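Local coordinates for dihydrofolate reductase (Moritella profunda, PDB 3IA4), which reduces 7,8-dihydrofolate to tetrahydrofolate with NADPH as the electron donor, a step that probably feeds glycine, purine and DNA precursor synthesis, at residues N60-R65 and E72-V77; P40-R45 and E91-I96; V3-A8 and T100-C105. All coordinates share one frame; numbering follows the deposited sequence. Where two conformers were deposited one is given.

How the contacts relate
All three contacts belong to the eight-stranded mixed sheet of dihydrofolate reductase, and all touch NADPH. Contact 1 lies at one margin, where 75-77 is the outermost strand beside 60-63; contact 2 joins 41-44 to 92-97; contact 3 sets strand 2-9 against helix 99-105. The centres of contacts 1 and 2 are about 11 Å apart. Those of contacts 2 and 3 are about 8 Å apart, and those of contacts 1 and 3 about 16 Å apart. Strands 60-63 and 41-44 are neighbours, as are 92-97 and 2-9. Along the chain contact 1 is nested within contact 2, and both within contact 3. Together they follow the cofactor from its 2'-phosphate to its nicotinamide.

Contact 1. Residues N60-R65 and E72-V77; sequences NIVLSR and EGVTVV. With NDP (NADPH dihydro-nicotinamide-adenine-dinucleotide phosphate), chain E.
Leu63 and Val77 meet where the edge strand 75-77 runs parallel to strand 60-63, the last pair on this side of the dihydrofolate reductase sheet. The backbones are zipped by a regular parallel ladder: Thr75 N gives to Asn60 O, Val62 N to Thr75 O, Val77 N to Val62 O, and Ser64 N to Val77 O at 3.1 Å. At the entrance to the ladder one water accepts from Asn60 N and donates to Gly73 O.

Leu63 shows what the contact does. Its CB lies 3.7 Å from N3A of the NADPH adenine. CG comes next, set beside the backbone N (chi1 -76°), and it approaches CG2 of Val77. At the tip the branches divide the work: CD2 is wedged between Val77 CG2, 3.8 Å away, and adenine N1A, also 3.8 Å away, while CD1 turns to Val42 and Ile101. Val77 CG2 also rests on Ile61 CG2 at 3.7 Å, so one methyl bridges two residues of the neighbouring strand. Helix 80-87 packs over this face through Leu80 and Ala83. On the other face Val62 CG2 meets CB of Val74 at 4.0 Å, with Phe48 of helix 45-51 against both valines.

Beyond the strand the chain turns to the 2'-phosphate of the cofactor. Ser64 OG, anti to its own backbone N (chi1 169°), donates to O1X of NADPH at 2.7 Å. Arg65 N reaches O2X of the same phosphate at 2.9 Å in a nearly straight bond, 174° at the hydrogen.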
loop_
_atom_site.group_PDB
_atom_site.type_symbol
_atom_site.label_atom_id
_atom_site.label_comp_id
_atom_site.label_asym_id
_atom_site.label_seq_id
_atom_site.Cartn_x
_atom_site.Cartn_y
_atom_site.Cartn_z
ATOM N N ASN A 60 6.308 -10.212 -5.957
ATOM C CA ASN A 60 4.986 -9.593 -6.180
ATOM C C ASN A 60 3.918 -10.680 -5.998
ATOM O O ASN A 60 3.857 -11.603 -6.783
ATOM C CB ASN A 60 4.843 -9.008 -7.611
ATOM C CG ASN A 60 5.637 -7.715 -7.832
ATOM O OD1 ASN A 60 5.116 -6.773 -8.407
ATOM N ND2 ASN A 60 6.914 -7.690 -7.456
ATOM N N ILE A 61 3.013 -10.538 -5.007
ATOM C CA ILE A 61 1.954 -11.533 -4.772
ATOM C C ILE A 61 0.646 -10.830 -5.092
ATOM O O ILE A 61 0.426 -9.755 -4.564
ATOM C CB ILE A 61 1.995 -12.005 -3.292
ATOM C CG1 ILE A 61 3.343 -12.665 -2.991
ATOM C CG2 ILE A 61 0.771 -12.911 -2.931
ATOM C CD1 ILE A 61 3.614 -12.864 -1.501
ATOM N N VAL A 62 -0.182 -11.423 -5.966
ATOM C CA VAL A 62 -1.398 -10.733 -6.400
ATOM C C VAL A 62 -2.602 -11.591 -6.026
ATOM O O VAL A 62 -2.645 -12.782 -6.339
ATOM C CB VAL A 62 -1.384 -10.456 -7.891
ATOM C CG1 VAL A 62 -2.730 -9.814 -8.352
ATOM C CG2 VAL A 62 -0.231 -9.550 -8.199
ATOM N N LEU A 63 -3.611 -10.986 -5.361
ATOM C CA LEU A 63 -4.809 -11.735 -5.002
ATOM C C LEU A 63 -5.858 -11.756 -6.108
ATOM O O LEU A 63 -6.326 -10.696 -6.575
ATOM C CB LEU A 63 -5.418 -11.086 -3.731
ATOM C CG LEU A 63 -4.571 -11.518 -2.525
ATOM C CD1 LEU A 63 -4.436 -10.430 -1.487
ATOM C CD2 LEU A 63 -5.207 -12.774 -1.920
ATOM N N SER A 64 -6.257 -12.944 -6.548
ATOM C CA SER A 64 -7.434 -13.014 -7.396
ATOM C C SER A 64 -8.131 -14.366 -7.243
ATOM O O SER A 64 -7.451 -15.366 -7.032
ATOM C CB SER A 64 -7.042 -12.844 -8.865
ATOM O OG SER A 64 -8.137 -13.152 -9.739
ATOM N N ARG A 65 -9.463 -14.406 -7.377
ATOM C CA ARG A 65 -10.181 -15.685 -7.398
ATOM C C ARG A 65 -10.413 -16.161 -8.820
ATOM O O ARG A 65 -11.060 -17.171 -9.021
ATOM C CB ARG A 65 -11.510 -15.621 -6.624
ATOM C CG ARG A 65 -11.290 -15.291 -5.160
ATOM C CD ARG A 65 -12.587 -15.277 -4.360
ATOM N NE ARG A 65 -12.458 -14.239 -3.366
ATOM C CZ ARG A 65 -13.308 -14.031 -2.375
ATOM N NH1 ARG A 65 -14.348 -14.821 -2.255
ATOM N NH2 ARG A 65 -13.072 -13.061 -1.474
ATOM N N GLU A 72 2.549 -12.644 -16.181
ATOM C CA GLU A 72 3.958 -13.016 -16.056
ATOM C C GLU A 72 4.617 -12.302 -14.869
ATOM O O GLU A 72 4.401 -11.096 -14.658
ATOM C CB GLU A 72 4.725 -12.635 -17.321
ATOM N N GLY A 73 5.446 -13.022 -14.126
ATOM C CA GLY A 73 6.309 -12.379 -13.148
ATOM C C GLY A 73 5.694 -12.043 -11.786
ATOM O O GLY A 73 6.304 -11.302 -10.970
ATOM N N VAL A 74 4.486 -12.516 -11.564
ATOM C CA VAL A 74 3.848 -12.398 -10.247
ATOM C C VAL A 74 3.294 -13.761 -9.808
ATOM O O VAL A 74 2.987 -14.635 -10.628
ATOM C CB VAL A 74 2.717 -11.379 -10.244
ATOM C CG1 VAL A 74 3.171 -10.042 -10.845
ATOM C CG2 VAL A 74 1.481 -11.944 -10.965
ATOM N N THR A 75 3.150 -13.912 -8.500
ATOM C CA THR A 75 2.552 -15.095 -7.944
ATOM C C THR A 75 1.109 -14.778 -7.598
ATOM O O THR A 75 0.866 -13.906 -6.758
ATOM C CB THR A 75 3.315 -15.476 -6.667
ATOM O OG1 THR A 75 4.675 -15.771 -7.058
ATOM C CG2 THR A 75 2.632 -16.665 -5.945
ATOM N N VAL A 76 0.162 -15.473 -8.243
ATOM C CA VAL A 76 -1.267 -15.236 -7.970
ATOM C C VAL A 76 -1.740 -16.223 -6.949
ATOM O O VAL A 76 -1.500 -17.442 -7.076
ATOM C CB VAL A 76 -2.122 -15.363 -9.254
ATOM C CG1 VAL A 76 -3.621 -15.306 -8.939
ATOM C CG2 VAL A 76 -1.700 -14.209 -10.221
ATOM N N VAL A 77 -2.422 -15.723 -5.921
ATOM C CA VAL A 77 -2.969 -16.602 -4.859
ATOM C C VAL A 77 -4.443 -16.315 -4.694
ATOM O O VAL A 77 -4.900 -15.180 -4.958
ATOM C CB VAL A 77 -2.268 -16.396 -3.537
ATOM C CG1 VAL A 77 -0.776 -16.890 -3.602
ATOM C CG2 VAL A 77 -2.311 -14.917 -3.155
HETATM P PA NDP E . -7.855 -4.060 -5.060
HETATM O O1A NDP E . -7.962 -4.277 -3.573
HETATM O O2A NDP E . -6.579 -3.591 -5.690
HETATM O O5B NDP E . -8.323 -5.379 -5.906
HETATM C C5B NDP E . -9.538 -6.052 -5.513
HETATM C C4B NDP E . -9.562 -7.349 -6.312
HETATM O O4B NDP E . -8.689 -8.261 -5.631
HETATM C C3B NDP E . -10.931 -8.061 -6.175
HETATM O O3B NDP E . -11.852 -7.537 -7.125
HETATM C C2B NDP E . -10.590 -9.530 -6.363
HETATM O O2B NDP E . -10.146 -9.797 -7.697
HETATM C C1B NDP E . -9.313 -9.575 -5.547
HETATM N N9A NDP E . -9.521 -9.953 -4.133
HETATM C C8A NDP E . -9.837 -9.112 -3.136
HETATM N N7A NDP E . -9.858 -9.754 -1.950
HETATM C C5A NDP E . -9.523 -11.051 -2.201
HETATM C C6A NDP E . -9.311 -12.277 -1.420
HETATM N N6A NDP E . -9.507 -12.330 -0.062
HETATM N N1A NDP E . -8.935 -13.385 -2.146
HETATM C C2A NDP E . -8.710 -13.415 -3.455
HETATM N N3A NDP E . -8.886 -12.333 -4.210
HETATM C C4A NDP E . -9.280 -11.152 -3.628
HETATM O O3 NDP E . -9.046 -3.095 -5.579
HETATM P PN NDP E . -9.721 -1.710 -5.116
HETATM O O1N NDP E . -10.278 -1.885 -3.752
HETATM O O2N NDP E . -10.615 -1.262 -6.215
HETATM O O5D NDP E . -8.481 -0.739 -4.935
HETATM C C5D NDP E . -7.860 -0.209 -6.097
HETATM C C4D NDP E . -7.777 1.309 -5.983
HETATM O O4D NDP E . -6.800 1.678 -4.939
HETATM C C3D NDP E . -7.295 2.011 -7.261
HETATM O O3D NDP E . -7.985 3.270 -7.384
HETATM C C2D NDP E . -5.819 2.305 -6.991
HETATM O O2D NDP E . -5.290 3.426 -7.742
HETATM C C1D NDP E . -5.877 2.619 -5.521
HETATM N N1N NDP E . -4.631 2.425 -4.785
HETATM C C2N NDP E . -4.165 3.453 -4.074
HETATM C C3N NDP E . -3.062 3.284 -3.276
HETATM C C7N NDP E . -2.561 4.465 -2.506
HETATM O O7N NDP E . -1.680 4.282 -1.692
HETATM N N7N NDP E . -3.130 5.671 -2.605
HETATM C C4N NDP E . -2.276 1.988 -3.147
HETATM C C5N NDP E . -2.949 0.959 -3.920
HETATM C C6N NDP E . -4.034 1.214 -4.723
HETATM P P2B NDP E . -10.866 -10.940 -8.597
HETATM O O1X NDP E . -9.916 -11.112 -9.699
HETATM O O2X NDP E . -11.078 -12.067 -7.644
HETATM O O3X NDP E . -12.212 -10.367 -8.945
HETATM O O HOH W 1 7.569 -11.274 -8.310
#

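Contact 2. Residues P40-R45 and E91-I96; sequences PIVMGR and EELMII. With NDP (NADPH dihydro-nicotinamide-adenine-dinucleotide phosphate), chain E.
Val42 and Leu93 cross at about a right angle in the parallel part of the mixed dihydrofolate reductase sheet, where strands 41-44 and 92-97 lie side by side. Their methyls are pressed together: Val42 CG2 and Leu93 CD2 stand 3.3 Å apart, tighter than usual for two carbons. From the same strand Ile95 slants across Val42 and brings CD1 to within 3.5 Å of its CB, with Ile101, Tyr102 and Cys105 of helix 99-105 behind it. The opposite face is arranged differently. Met43 and Ile96 lie alongside each other, pointing the same way, with Ile96 CG1 3.6 Å from Met43 CB and Ile96 CD1 against Met43 CE. Ile41 crosses Ile96 at a slant, CG2 to CG2.

Three backbone bonds hold the strands in step: Met94 N to Pro40 O, Val42 N to Met94 O, and Ile96 N to Val42 O. Past the strand, Gly44 takes the N-cap position of helix 45-51; a CB there would collide with O5B of NADPH. Arg45 NE is salt-bridged to Glu49, which helps fix the guanidinium. An alanine in place of Arg45 would probably leave the 2'-phosphate short of a positive partner and Glu49 without its salt-bridge mate. Extended from CG to NE, the arginine presents an edge to that phosphate, and NH1 meets O1X in the guanidinium plane at 2.9 Å.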
loop_
_atom_site.group_PDB
_atom_site.type_symbol
_atom_site.label_atom_id
_atom_site.label_comp_id
_atom_site.label_asym_id
_atom_site.label_seq_id
_atom_site.Cartn_x
_atom_site.Cartn_y
_atom_site.Cartn_z
ATOM N N PRO A 40 8.429 -8.834 0.326
ATOM C CA PRO A 40 7.310 -9.290 -0.491
ATOM C C PRO A 40 6.239 -8.229 -0.438
ATOM O O PRO A 40 6.074 -7.611 0.637
ATOM C CB PRO A 40 6.777 -10.526 0.262
ATOM C CG PRO A 40 7.875 -10.891 1.228
ATOM C CD PRO A 40 8.568 -9.624 1.561
ATOM N N ILE A 41 5.569 -8.003 -1.547
ATOM C CA ILE A 41 4.448 -7.051 -1.604
ATOM C C ILE A 41 3.191 -7.815 -2.021
ATOM O O ILE A 41 3.220 -8.610 -2.960
ATOM C CB ILE A 41 4.766 -5.869 -2.565
ATOM C CG1 ILE A 41 5.057 -6.314 -4.012
ATOM C CG2 ILE A 41 5.870 -4.992 -1.948
ATOM C CD1 ILE A 41 5.255 -5.081 -4.948
ATOM N N VAL A 42 2.096 -7.598 -1.287
ATOM C CA VAL A 42 0.858 -8.285 -1.528
ATOM C C VAL A 42 -0.176 -7.237 -1.969
ATOM O O VAL A 42 -0.275 -6.181 -1.348
ATOM C CB VAL A 42 0.362 -8.919 -0.213
ATOM C CG1 VAL A 42 -0.948 -9.545 -0.461
ATOM C CG2 VAL A 42 1.392 -9.986 0.251
ATOM N N MET A 43 -0.887 -7.515 -3.045
ATOM C CA MET A 43 -1.841 -6.524 -3.621
ATOM C C MET A 43 -3.060 -7.222 -4.200
ATOM O O MET A 43 -3.011 -8.415 -4.613
ATOM C CB MET A 43 -1.137 -5.723 -4.697
ATOM C CG MET A 43 -0.919 -6.453 -5.983
ATOM S SD MET A 43 0.409 -5.726 -7.027
ATOM C CE MET A 43 1.892 -6.343 -6.154
ATOM N N GLY A 44 -4.153 -6.464 -4.295
ATOM C CA GLY A 44 -5.344 -6.976 -5.006
ATOM C C GLY A 44 -5.130 -6.875 -6.493
ATOM O O GLY A 44 -4.261 -6.141 -6.995
ATOM N N ARG A 45 -5.965 -7.593 -7.223
ATOM C CA ARG A 45 -5.875 -7.572 -8.665
ATOM C C ARG A 45 -6.017 -6.191 -9.326
ATOM O O ARG A 45 -5.276 -5.898 -10.260
ATOM C CB ARG A 45 -6.914 -8.544 -9.213
ATOM C CG ARG A 45 -6.843 -8.590 -10.717
ATOM C CD ARG A 45 -8.149 -9.172 -11.185
ATOM N NE ARG A 45 -8.272 -9.237 -12.638
ATOM C CZ ARG A 45 -9.007 -10.168 -13.258
ATOM N NH1 ARG A 45 -9.633 -11.124 -12.538
ATOM N NH2 ARG A 45 -9.080 -10.167 -14.597
ATOM N N GLU A 91 11.072 -11.094 7.351
ATOM C CA GLU A 91 10.989 -10.175 8.479
ATOM C C GLU A 91 9.640 -9.445 8.442
ATOM O O GLU A 91 9.008 -9.301 9.470
ATOM C CB GLU A 91 12.168 -9.203 8.443
ATOM C CG GLU A 91 11.998 -7.887 9.178
ATOM C CD GLU A 91 12.037 -7.979 10.686
ATOM O OE1 GLU A 91 12.716 -8.889 11.275
ATOM O OE2 GLU A 91 11.364 -7.100 11.294
ATOM N N GLU A 92 9.214 -9.050 7.230
ATOM C CA GLU A 92 8.060 -8.130 7.100
ATOM C C GLU A 92 7.439 -8.306 5.731
ATOM O O GLU A 92 8.144 -8.306 4.732
ATOM C CB GLU A 92 8.590 -6.715 7.241
ATOM C CG GLU A 92 7.552 -5.632 7.294
ATOM C CD GLU A 92 8.173 -4.286 7.521
ATOM O OE1 GLU A 92 9.376 -4.112 7.192
ATOM O OE2 GLU A 92 7.499 -3.370 8.025
ATOM N N LEU A 93 6.109 -8.420 5.718
ATOM C CA LEU A 93 5.292 -8.536 4.517
ATOM C C LEU A 93 4.670 -7.135 4.318
ATOM O O LEU A 93 4.260 -6.526 5.316
ATOM C CB LEU A 93 4.233 -9.581 4.854
ATOM C CG LEU A 93 3.006 -9.941 4.084
ATOM C CD1 LEU A 93 2.130 -8.688 3.961
ATOM C CD2 LEU A 93 3.510 -10.433 2.785
ATOM N N MET A 94 4.611 -6.603 3.084
ATOM C CA MET A 94 3.998 -5.261 2.859
ATOM C C MET A 94 2.726 -5.391 2.035
ATOM O O MET A 94 2.794 -5.798 0.884
ATOM C CB MET A 94 4.949 -4.305 2.105
ATOM C CG MET A 94 6.328 -4.111 2.701
ATOM S SD MET A 94 6.307 -3.127 4.234
ATOM C CE MET A 94 5.936 -1.525 3.550
ATOM N N ILE A 95 1.568 -5.040 2.623
ATOM C CA ILE A 95 0.302 -4.972 1.871
ATOM C C ILE A 95 0.225 -3.611 1.195
ATOM O O ILE A 95 0.320 -2.575 1.895
ATOM C CB ILE A 95 -0.867 -5.159 2.834
ATOM C CG1 ILE A 95 -0.846 -6.583 3.512
ATOM C CG2 ILE A 95 -2.187 -4.854 2.118
ATOM C CD1 ILE A 95 -1.310 -7.708 2.634
ATOM N N ILE A 96 0.113 -3.586 -0.126
ATOM C CA ILE A 96 0.301 -2.316 -0.851
ATOM C C ILE A 96 -0.992 -1.833 -1.468
ATOM O O ILE A 96 -1.005 -0.889 -2.264
ATOM C CB ILE A 96 1.387 -2.357 -1.946
ATOM C CG1 ILE A 96 1.034 -3.324 -3.113
ATOM C CG2 ILE A 96 2.715 -2.790 -1.298
ATOM C CD1 ILE A 96 1.742 -2.959 -4.378
HETATM P PA NDP E . -7.855 -4.060 -5.060
HETATM O O1A NDP E . -7.962 -4.277 -3.573
HETATM O O2A NDP E . -6.579 -3.591 -5.690
HETATM O O5B NDP E . -8.323 -5.379 -5.906
HETATM C C5B NDP E . -9.538 -6.052 -5.513
HETATM C C4B NDP E . -9.562 -7.349 -6.312
HETATM O O4B NDP E . -8.689 -8.261 -5.631
HETATM C C3B NDP E . -10.931 -8.061 -6.175
HETATM O O3B NDP E . -11.852 -7.537 -7.125
HETATM C C2B NDP E . -10.590 -9.530 -6.363
HETATM O O2B NDP E . -10.146 -9.797 -7.697
HETATM C C1B NDP E . -9.313 -9.575 -5.547
HETATM N N9A NDP E . -9.521 -9.953 -4.133
HETATM C C8A NDP E . -9.837 -9.112 -3.136
HETATM N N7A NDP E . -9.858 -9.754 -1.950
HETATM C C5A NDP E . -9.523 -11.051 -2.201
HETATM C C6A NDP E . -9.311 -12.277 -1.420
HETATM N N6A NDP E . -9.507 -12.330 -0.062
HETATM N N1A NDP E . -8.935 -13.385 -2.146
HETATM C C2A NDP E . -8.710 -13.415 -3.455
HETATM N N3A NDP E . -8.886 -12.333 -4.210
HETATM C C4A NDP E . -9.280 -11.152 -3.628
HETATM O O3 NDP E . -9.046 -3.095 -5.579
HETATM P PN NDP E . -9.721 -1.710 -5.116
HETATM O O1N NDP E . -10.278 -1.885 -3.752
HETATM O O2N NDP E . -10.615 -1.262 -6.215
HETATM O O5D NDP E . -8.481 -0.739 -4.935
HETATM C C5D NDP E . -7.860 -0.209 -6.097
HETATM C C4D NDP E . -7.777 1.309 -5.983
HETATM O O4D NDP E . -6.800 1.678 -4.939
HETATM C C3D NDP E . -7.295 2.011 -7.261
HETATM O O3D NDP E . -7.985 3.270 -7.384
HETATM C C2D NDP E . -5.819 2.305 -6.991
HETATM O O2D NDP E . -5.290 3.426 -7.742
HETATM C C1D NDP E . -5.877 2.619 -5.521
HETATM N N1N NDP E . -4.631 2.425 -4.785
HETATM C C2N NDP E . -4.165 3.453 -4.074
HETATM C C3N NDP E . -3.062 3.284 -3.276
HETATM C C7N NDP E . -2.561 4.465 -2.506
HETATM O O7N NDP E . -1.680 4.282 -1.692
HETATM N N7N NDP E . -3.130 5.671 -2.605
HETATM C C4N NDP E . -2.276 1.988 -3.147
HETATM C C5N NDP E . -2.949 0.959 -3.920
HETATM C C6N NDP E . -4.034 1.214 -4.723
HETATM P P2B NDP E . -10.866 -10.940 -8.597
HETATM O O1X NDP E . -9.916 -11.112 -9.699
HETATM O O2X NDP E . -11.078 -12.067 -7.644
HETATM O O3X NDP E . -12.212 -10.367 -8.945
#

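Contact 3. Residues V3-A8 and T100-C105; sequences VSMIAA and TIYNQC. With NDP (NADPH dihydro-nicotinamide-adenine-dinucleotide phosphate), chain E.
Tyr102 and Ile6 make the tightest link between helix 99-105 and strand 2-9: the phenol OH donates to the Ile6 carbonyl oxygen at 2.7 Å. That oxygen, close to the plane of the ring and at its edge, also accepts a hydrogen bond from methotrexate, so two donors grip it. Ala7 CB sits against the same end of the ring, 3.6 Å from CZ. Tyr102 OH is 3.4 Å from C4N, the nicotinamide carbon that gives up hydride, and next to it the carboxamide is held by Ala8, whose N donates to O7N at 2.8 Å while its O accepts from N7N. This is the nicotinamide end of the active-site pocket.

Met5 continues the close packing toward the start of the strand. It slants across Tyr102 as a Met-aromatic contact, its sulfur at the ring edge, 5.4 Å from the centroid; bent at chi3 (-50°), the chain brings CE to within 3.9 Å of CD1. The looser end follows: partly exposed Cys105 meets Met5 SD through CB, and Val3 points toward residues 100-105 without touching them.

Asn103 points away from the strand and marks the solvent side of the helix; a further flank, with Thr100 and Gln104, serves the cofactor. Gln104 pairs with the adenine: NE2 donates to N7A at 3.0 Å and OE1 accepts from N6A at 2.9 Å. NE2 also reaches Thr100 O, from above its carbonyl plane, opposite the backbone N of Gln104.

Strand 2-9 lies between strands 92-97 and 111-117. Met5 and Ala7 look to helix 99-105 and Phe127, while Ile6 packs on helix 26-36 across the sheet.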
loop_
_atom_site.group_PDB
_atom_site.type_symbol
_atom_site.label_atom_id
_atom_site.label_comp_id
_atom_site.label_asym_id
_atom_site.label_seq_id
_atom_site.Cartn_x
_atom_site.Cartn_y
_atom_site.Cartn_z
ATOM N N VAL A 3 3.349 -7.857 9.877
ATOM C CA VAL A 3 2.396 -7.558 8.813
ATOM C C VAL A 3 2.184 -6.083 8.714
ATOM O O VAL A 3 1.734 -5.450 9.659
ATOM C CB VAL A 3 1.037 -8.258 9.063
ATOM C CG1 VAL A 3 0.010 -7.814 8.017
ATOM C CG2 VAL A 3 1.271 -9.756 9.036
ATOM N N SER A 4 2.644 -5.504 7.618
ATOM C CA SER A 4 2.575 -4.041 7.449
ATOM C C SER A 4 1.711 -3.666 6.271
ATOM O O SER A 4 1.660 -4.426 5.329
ATOM C CB SER A 4 3.997 -3.487 7.220
ATOM O OG SER A 4 4.799 -3.726 8.366
ATOM N N MET A 5 1.048 -2.487 6.299
ATOM C CA MET A 5 0.350 -2.022 5.125
ATOM C C MET A 5 0.929 -0.649 4.814
ATOM O O MET A 5 1.304 0.095 5.740
ATOM C CB MET A 5 -1.181 -1.874 5.406
ATOM C CG MET A 5 -1.704 -3.151 6.057
ATOM S SD MET A 5 -3.495 -3.449 5.830
ATOM C CE MET A 5 -4.208 -1.889 6.310
ATOM N N ILE A 6 1.018 -0.331 3.552
ATOM C CA ILE A 6 1.634 0.950 3.110
ATOM C C ILE A 6 0.639 1.576 2.157
ATOM O O ILE A 6 0.133 0.905 1.257
ATOM C CB ILE A 6 3.032 0.782 2.452
ATOM C CG1 ILE A 6 3.508 2.169 1.995
ATOM C CG2 ILE A 6 2.958 -0.204 1.265
ATOM C CD1 ILE A 6 5.069 2.237 1.643
ATOM N N ALA A 7 0.344 2.867 2.362
ATOM C CA ALA A 7 -0.615 3.575 1.503
ATOM C C ALA A 7 -0.348 5.054 1.517
ATOM O O ALA A 7 0.213 5.557 2.504
ATOM C CB ALA A 7 -2.061 3.358 2.092
ATOM N N ALA A 8 -0.794 5.751 0.466
ATOM C CA ALA A 8 -0.711 7.219 0.452
ATOM C C ALA A 8 -2.168 7.760 0.472
ATOM O O ALA A 8 -2.980 7.406 -0.386
ATOM C CB ALA A 8 -0.019 7.695 -0.822
ATOM N N THR A 100 -9.873 -2.965 -0.890
ATOM C CA THR A 100 -10.465 -4.181 -0.353
ATOM C C THR A 100 -9.438 -4.966 0.458
ATOM O O THR A 100 -9.769 -5.567 1.500
ATOM C CB THR A 100 -11.080 -5.141 -1.400
ATOM O OG1 THR A 100 -11.716 -4.422 -2.449
ATOM C CG2 THR A 100 -12.112 -5.923 -0.718
ATOM N N ILE A 101 -8.171 -4.926 0.048
ATOM C CA ILE A 101 -7.153 -5.662 0.765
ATOM C C ILE A 101 -6.812 -5.011 2.077
ATOM O O ILE A 101 -6.639 -5.650 3.134
ATOM C CB ILE A 101 -5.877 -5.775 -0.078
ATOM C CG1 ILE A 101 -6.239 -6.415 -1.449
ATOM C CG2 ILE A 101 -4.906 -6.605 0.695
ATOM C CD1 ILE A 101 -7.003 -7.716 -1.406
ATOM N N TYR A 102 -6.710 -3.705 2.032
ATOM C CA TYR A 102 -6.517 -2.939 3.294
ATOM C C TYR A 102 -7.648 -3.228 4.320
ATOM O O TYR A 102 -7.399 -3.374 5.513
ATOM C CB TYR A 102 -6.506 -1.410 3.058
ATOM C CG TYR A 102 -5.339 -0.874 2.249
ATOM C CD1 TYR A 102 -4.047 -1.294 2.458
ATOM C CD2 TYR A 102 -5.592 0.098 1.290
ATOM C CE1 TYR A 102 -2.996 -0.763 1.749
ATOM C CE2 TYR A 102 -4.547 0.673 0.543
ATOM C CZ TYR A 102 -3.267 0.250 0.799
ATOM O OH TYR A 102 -2.309 0.825 0.014
ATOM N N ASN A 103 -8.883 -3.266 3.842
ATOM C CA ASN A 103 -10.069 -3.560 4.691
ATOM C C ASN A 103 -9.898 -4.938 5.307
ATOM O O ASN A 103 -10.138 -5.142 6.493
ATOM C CB ASN A 103 -11.362 -3.589 3.842
ATOM C CG ASN A 103 -11.881 -2.193 3.481
ATOM O OD1 ASN A 103 -11.391 -1.173 3.984
ATOM N ND2 ASN A 103 -12.871 -2.146 2.601
ATOM N N GLN A 104 -9.517 -5.915 4.486
ATOM C CA GLN A 104 -9.443 -7.270 5.039
ATOM C C GLN A 104 -8.264 -7.514 5.981
ATOM O O GLN A 104 -8.371 -8.401 6.815
ATOM C CB GLN A 104 -9.368 -8.279 3.934
ATOM C CG GLN A 104 -10.609 -8.270 3.045
ATOM C CD GLN A 104 -10.383 -9.105 1.804
ATOM O OE1 GLN A 104 -10.473 -10.322 1.839
ATOM N NE2 GLN A 104 -10.153 -8.453 0.700
ATOM N N CYS A 105 -7.175 -6.727 5.858
ATOM C CA CYS A 105 -5.932 -6.976 6.591
ATOM C C CYS A 105 -5.691 -6.010 7.735
ATOM O O CYS A 105 -4.817 -6.218 8.520
ATOM C CB CYS A 105 -4.685 -6.938 5.657
ATOM S SG CYS A 105 -4.786 -8.234 4.403
HETATM P PA NDP E . -7.855 -4.060 -5.060
HETATM O O1A NDP E . -7.962 -4.277 -3.573
HETATM O O2A NDP E . -6.579 -3.591 -5.690
HETATM O O5B NDP E . -8.323 -5.379 -5.906
HETATM C C5B NDP E . -9.538 -6.052 -5.513
HETATM C C4B NDP E . -9.562 -7.349 -6.312
HETATM O O4B NDP E . -8.689 -8.261 -5.631
HETATM C C3B NDP E . -10.931 -8.061 -6.175
HETATM O O3B NDP E . -11.852 -7.537 -7.125
HETATM C C2B NDP E . -10.590 -9.530 -6.363
HETATM O O2B NDP E . -10.146 -9.797 -7.697
HETATM C C1B NDP E . -9.313 -9.575 -5.547
HETATM N N9A NDP E . -9.521 -9.953 -4.133
HETATM C C8A NDP E . -9.837 -9.112 -3.136
HETATM N N7A NDP E . -9.858 -9.754 -1.950
HETATM C C5A NDP E . -9.523 -11.051 -2.201
HETATM C C6A NDP E . -9.311 -12.277 -1.420
HETATM N N6A NDP E . -9.507 -12.330 -0.062
HETATM N N1A NDP E . -8.935 -13.385 -2.146
HETATM C C2A NDP E . -8.710 -13.415 -3.455
HETATM N N3A NDP E . -8.886 -12.333 -4.210
HETATM C C4A NDP E . -9.280 -11.152 -3.628
HETATM O O3 NDP E . -9.046 -3.095 -5.579
HETATM P PN NDP E . -9.721 -1.710 -5.116
HETATM O O1N NDP E . -10.278 -1.885 -3.752
HETATM O O2N NDP E . -10.615 -1.262 -6.215
HETATM O O5D NDP E . -8.481 -0.739 -4.935
HETATM C C5D NDP E . -7.860 -0.209 -6.097
HETATM C C4D NDP E . -7.777 1.309 -5.983
HETATM O O4D NDP E . -6.800 1.678 -4.939
HETATM C C3D NDP E . -7.295 2.011 -7.261
HETATM O O3D NDP E . -7.985 3.270 -7.384
HETATM C C2D NDP E . -5.819 2.305 -6.991
HETATM O O2D NDP E . -5.290 3.426 -7.742
HETATM C C1D NDP E . -5.877 2.619 -5.521
HETATM N N1N NDP E . -4.631 2.425 -4.785
HETATM C C2N NDP E . -4.165 3.453 -4.074
HETATM C C3N NDP E . -3.062 3.284 -3.276
HETATM C C7N NDP E . -2.561 4.465 -2.506
HETATM O O7N NDP E . -1.680 4.282 -1.692
HETATM N N7N NDP E . -3.130 5.671 -2.605
HETATM C C4N NDP E . -2.276 1.988 -3.147
HETATM C C5N NDP E . -2.949 0.959 -3.920
HETATM C C6N NDP E . -4.034 1.214 -4.723
HETATM P P2B NDP E . -10.866 -10.940 -8.597
HETATM O O1X NDP E . -9.916 -11.112 -9.699
HETATM O O2X NDP E . -11.078 -12.067 -7.644
HETATM O O3X NDP E . -12.212 -10.367 -8.945
#